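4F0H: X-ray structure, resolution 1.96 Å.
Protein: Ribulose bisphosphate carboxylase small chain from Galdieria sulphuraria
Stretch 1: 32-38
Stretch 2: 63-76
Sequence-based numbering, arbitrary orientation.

Stretch 1 32-38: AIGIEYT
Stretch 2, residues 63-76: PVLFEINACRKAKS

The most unusual feature of this contact lies at its C-terminal end, where the ring of Y37 meets a lysine just past a helix and a cysteine one turn earlier. K75 passes over one face of the ring: its CD lies 4.1 Å from the centroid of the Y37 ring, 30° off the normal, an off-centre CH-pi contact whose closest pair is Y37 CE2 and K75 CD at 3.6 Å. The long methylene chain of lysine suits this place, since it offers apolar C-H groups to the ring and can still carry its amine onward. C71 approaches obliquely, its SG 4.9 Å from the centroid of the Y37 ring and 45° off the normal, with Y37 CD1 and C71 SG 4.1 Å apart. Y37 takes chi1 p with chi2 near -88°; K75 runs m, m, t, t, and C71 is t.

Residues 32-38 form an extended strand, with phi from about -70° to -160° and psi from 122° to 155°. Residues 63-74 belong to a helix that begins earlier in the chain, held by regular i to i+4 bonds such as I68 N to V64 O at 2.9 Å. K75, at phi/psi -130/47, is the first residue to leave helical geometry, though its N still bonds to C71 O at 2.7 Å. Strand and helix run almost parallel, 6° apart in direction, with their axes 9.6 Å apart at closest approach. The CA atoms of I33 and V64 are 8.0 Å apart, those of I35 and I68 6.9 Å, and those of Y37 and K75 7.8 Å.

Strand alternation points the CA-to-CB bonds of I33, I35 and Y37 toward the helix, whereas that of E36 points away. I35 (m, t) is the centre of the packing. I35 CD1 sits 3.4 Å from E67 CB, 3.6 Å from I68 N and 3.9 Å from I68 CG1, so a slender branched side chain reaches the helix backbone itself. I35 CG2 also lies 4.1 Å from C71 CB, where a small residue fits beside it. E67 (m, m) starts toward the strand, but its end leads away, leaving its aliphatic base against isoleucine. The CA-to-CB bond of I68 (m, t) points sideways, yet its apolar side chain still meets the tip of I35. At the N-terminal end, I33 (m, t) packs its CG2 4.0 Å from CG1 of V64 (t), two branched apolar side chains suited to a buried site.

No hydrogen bond crosses between the stretches; the 366 Å² buried here, both sides summed, rests on apolar and aromatic contacts.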

# COMPACT_ATOMS: atom_id res chain seq x y z
N ALA B 32 -46.65 19.94 7.93
CA ALA B 32 -46.79 20.61 6.63
C ALA B 32 -47.27 19.57 5.60
O ALA B 32 -46.89 18.38 5.66
CB ALA B 32 -45.42 21.20 6.21
N ILE B 33 -48.15 19.93 4.67
CA ILE B 33 -48.71 18.93 3.76
C ILE B 33 -48.35 19.26 2.33
O ILE B 33 -48.67 20.37 1.87
CB ILE B 33 -50.24 18.83 3.96
CG1 ILE B 33 -50.55 18.39 5.38
CG2 ILE B 33 -50.93 18.01 2.84
CD1 ILE B 33 -51.92 18.69 5.81
N GLY B 34 -47.67 18.32 1.64
CA GLY B 34 -47.24 18.52 0.27
C GLY B 34 -47.90 17.54 -0.70
O GLY B 34 -48.15 16.37 -0.35
N ILE B 35 -48.20 18.01 -1.89
CA ILE B 35 -48.79 17.18 -2.92
C ILE B 35 -47.71 17.11 -4.03
O ILE B 35 -47.24 18.16 -4.52
CB ILE B 35 -50.06 17.84 -3.49
CG1 ILE B 35 -51.20 17.75 -2.51
CG2 ILE B 35 -50.52 17.12 -4.82
CD1 ILE B 35 -52.30 18.78 -2.83
N GLU B 36 -47.32 15.90 -4.45
CA GLU B 36 -46.20 15.76 -5.40
C GLU B 36 -46.59 14.71 -6.45
O GLU B 36 -47.35 13.75 -6.15
CB GLU B 36 -44.96 15.30 -4.69
CG GLU B 36 -44.64 16.15 -3.42
CD GLU B 36 -43.26 15.80 -2.77
OE1 GLU B 36 -42.78 16.58 -1.92
OE2 GLU B 36 -42.62 14.80 -3.09
N TYR B 37 -46.07 14.86 -7.65
CA TYR B 37 -46.50 14.00 -8.73
C TYR B 37 -45.35 13.55 -9.62
O TYR B 37 -44.36 14.22 -9.73
CB TYR B 37 -47.61 14.67 -9.55
CG TYR B 37 -47.18 15.91 -10.27
CD1 TYR B 37 -47.23 17.12 -9.68
CD2 TYR B 37 -46.75 15.84 -11.60
CE1 TYR B 37 -46.76 18.24 -10.32
CE2 TYR B 37 -46.36 16.93 -12.28
CZ TYR B 37 -46.40 18.15 -11.63
OH TYR B 37 -46.03 19.26 -12.30
N THR B 38 -45.46 12.40 -10.26
CA THR B 38 -44.33 12.01 -11.09
C THR B 38 -44.78 11.01 -12.11
O THR B 38 -45.75 10.29 -11.86
CB THR B 38 -43.20 11.37 -10.27
OG1 THR B 38 -42.03 11.37 -11.10
CG2 THR B 38 -43.51 9.90 -9.97
N PRO B 63 -59.21 22.67 1.80
CA PRO B 63 -58.25 23.26 0.89
C PRO B 63 -57.26 22.20 0.38
O PRO B 63 -56.87 22.22 -0.80
CB PRO B 63 -57.53 24.29 1.75
CG PRO B 63 -58.53 24.67 2.78
CD PRO B 63 -59.25 23.39 3.10
N VAL B 64 -56.91 21.26 1.24
CA VAL B 64 -56.02 20.20 0.85
C VAL B 64 -56.72 19.30 -0.21
O VAL B 64 -56.14 19.03 -1.26
CB VAL B 64 -55.64 19.40 2.06
CG1 VAL B 64 -54.74 18.21 1.67
CG2 VAL B 64 -54.97 20.30 3.06
N LEU B 65 -57.94 18.83 0.08
CA LEU B 65 -58.66 18.02 -0.87
C LEU B 65 -58.89 18.73 -2.18
O LEU B 65 -58.93 18.10 -3.24
CB LEU B 65 -59.99 17.53 -0.30
CG LEU B 65 -59.86 16.43 0.74
CD1 LEU B 65 -61.16 16.30 1.53
CD2 LEU B 65 -59.57 15.14 0.06
N PHE B 66 -58.99 20.04 -2.14
CA PHE B 66 -59.24 20.76 -3.35
C PHE B 66 -58.05 20.72 -4.25
O PHE B 66 -58.19 20.52 -5.47
CB PHE B 66 -59.60 22.22 -3.08
CG PHE B 66 -59.73 23.01 -4.33
CD1 PHE B 66 -60.86 22.92 -5.10
CD2 PHE B 66 -58.70 23.87 -4.75
CE1 PHE B 66 -60.99 23.64 -6.27
CE2 PHE B 66 -58.80 24.61 -5.93
CZ PHE B 66 -59.96 24.49 -6.70
N GLU B 67 -56.87 20.99 -3.68
CA GLU B 67 -55.63 20.84 -4.43
C GLU B 67 -55.38 19.44 -4.91
O GLU B 67 -54.85 19.26 -5.98
CB GLU B 67 -54.46 21.25 -3.60
CG GLU B 67 -54.48 22.64 -3.21
CD GLU B 67 -54.45 23.62 -4.39
OE1 GLU B 67 -54.01 23.29 -5.54
OE2 GLU B 67 -54.90 24.75 -4.14
N ILE B 68 -55.70 18.44 -4.10
CA ILE B 68 -55.51 17.05 -4.54
C ILE B 68 -56.32 16.80 -5.83
O ILE B 68 -55.86 16.18 -6.81
CB ILE B 68 -56.00 16.05 -3.47
CG1 ILE B 68 -55.13 16.14 -2.20
CG2 ILE B 68 -56.04 14.62 -4.03
CD1 ILE B 68 -55.52 15.08 -1.16
N ASN B 69 -57.53 17.31 -5.83
CA ASN B 69 -58.42 17.13 -6.96
C ASN B 69 -58.05 17.97 -8.16
O ASN B 69 -58.12 17.51 -9.31
CB ASN B 69 -59.88 17.27 -6.48
CG ASN B 69 -60.37 15.95 -5.88
OD1 ASN B 69 -60.20 14.94 -6.50
ND2 ASN B 69 -60.85 15.95 -4.65
N ALA B 70 -57.60 19.19 -7.88
CA ALA B 70 -56.99 20.01 -8.91
C ALA B 70 -55.76 19.27 -9.52
O ALA B 70 -55.57 19.20 -10.76
CB ALA B 70 -56.59 21.37 -8.31
N CYS B 71 -54.92 18.66 -8.66
CA CYS B 71 -53.75 17.93 -9.23
C CYS B 71 -54.21 16.73 -10.10
O CYS B 71 -53.70 16.54 -11.23
CB CYS B 71 -52.79 17.49 -8.16
SG CYS B 71 -51.25 16.87 -8.86
N ARG B 72 -55.15 15.94 -9.60
CA ARG B 72 -55.69 14.80 -10.36
C ARG B 72 -56.22 15.22 -11.72
O ARG B 72 -56.02 14.50 -12.70
CB ARG B 72 -56.83 14.16 -9.59
CG ARG B 72 -56.35 13.25 -8.49
CD ARG B 72 -57.42 13.17 -7.46
NE ARG B 72 -57.38 11.93 -6.70
CZ ARG B 72 -58.19 11.67 -5.67
NH1 ARG B 72 -59.15 12.52 -5.32
NH2 ARG B 72 -58.08 10.52 -4.99
N LYS B 73 -56.87 16.39 -11.81
CA LYS B 73 -57.40 16.75 -13.11
C LYS B 73 -56.28 17.14 -14.05
O LYS B 73 -56.28 16.72 -15.22
CB LYS B 73 -58.50 17.83 -13.07
CG LYS B 73 -59.47 17.68 -11.92
CD LYS B 73 -60.04 16.23 -11.72
CE LYS B 73 -60.73 16.09 -10.34
NZ LYS B 73 -60.49 14.81 -9.60
N ALA B 74 -55.33 17.92 -13.57
CA ALA B 74 -54.29 18.41 -14.43
C ALA B 74 -53.33 17.29 -14.77
O ALA B 74 -52.70 17.39 -15.80
CB ALA B 74 -53.54 19.51 -13.78
N LYS B 75 -53.18 16.29 -13.88
CA LYS B 75 -52.13 15.27 -14.03
C LYS B 75 -52.70 13.86 -13.89
O LYS B 75 -52.16 13.04 -13.15
CB LYS B 75 -51.05 15.47 -12.95
CG LYS B 75 -50.49 16.86 -12.82
CD LYS B 75 -49.54 17.07 -13.94
CE LYS B 75 -49.09 18.46 -14.08
NZ LYS B 75 -48.14 18.41 -15.21
N SER B 76 -53.80 13.57 -14.58
CA SER B 76 -54.57 12.39 -14.23
C SER B 76 -53.79 11.15 -14.51
O SER B 76 -54.09 10.10 -13.90
CB SER B 76 -55.90 12.29 -15.02
OG SER B 76 -55.56 12.17 -16.43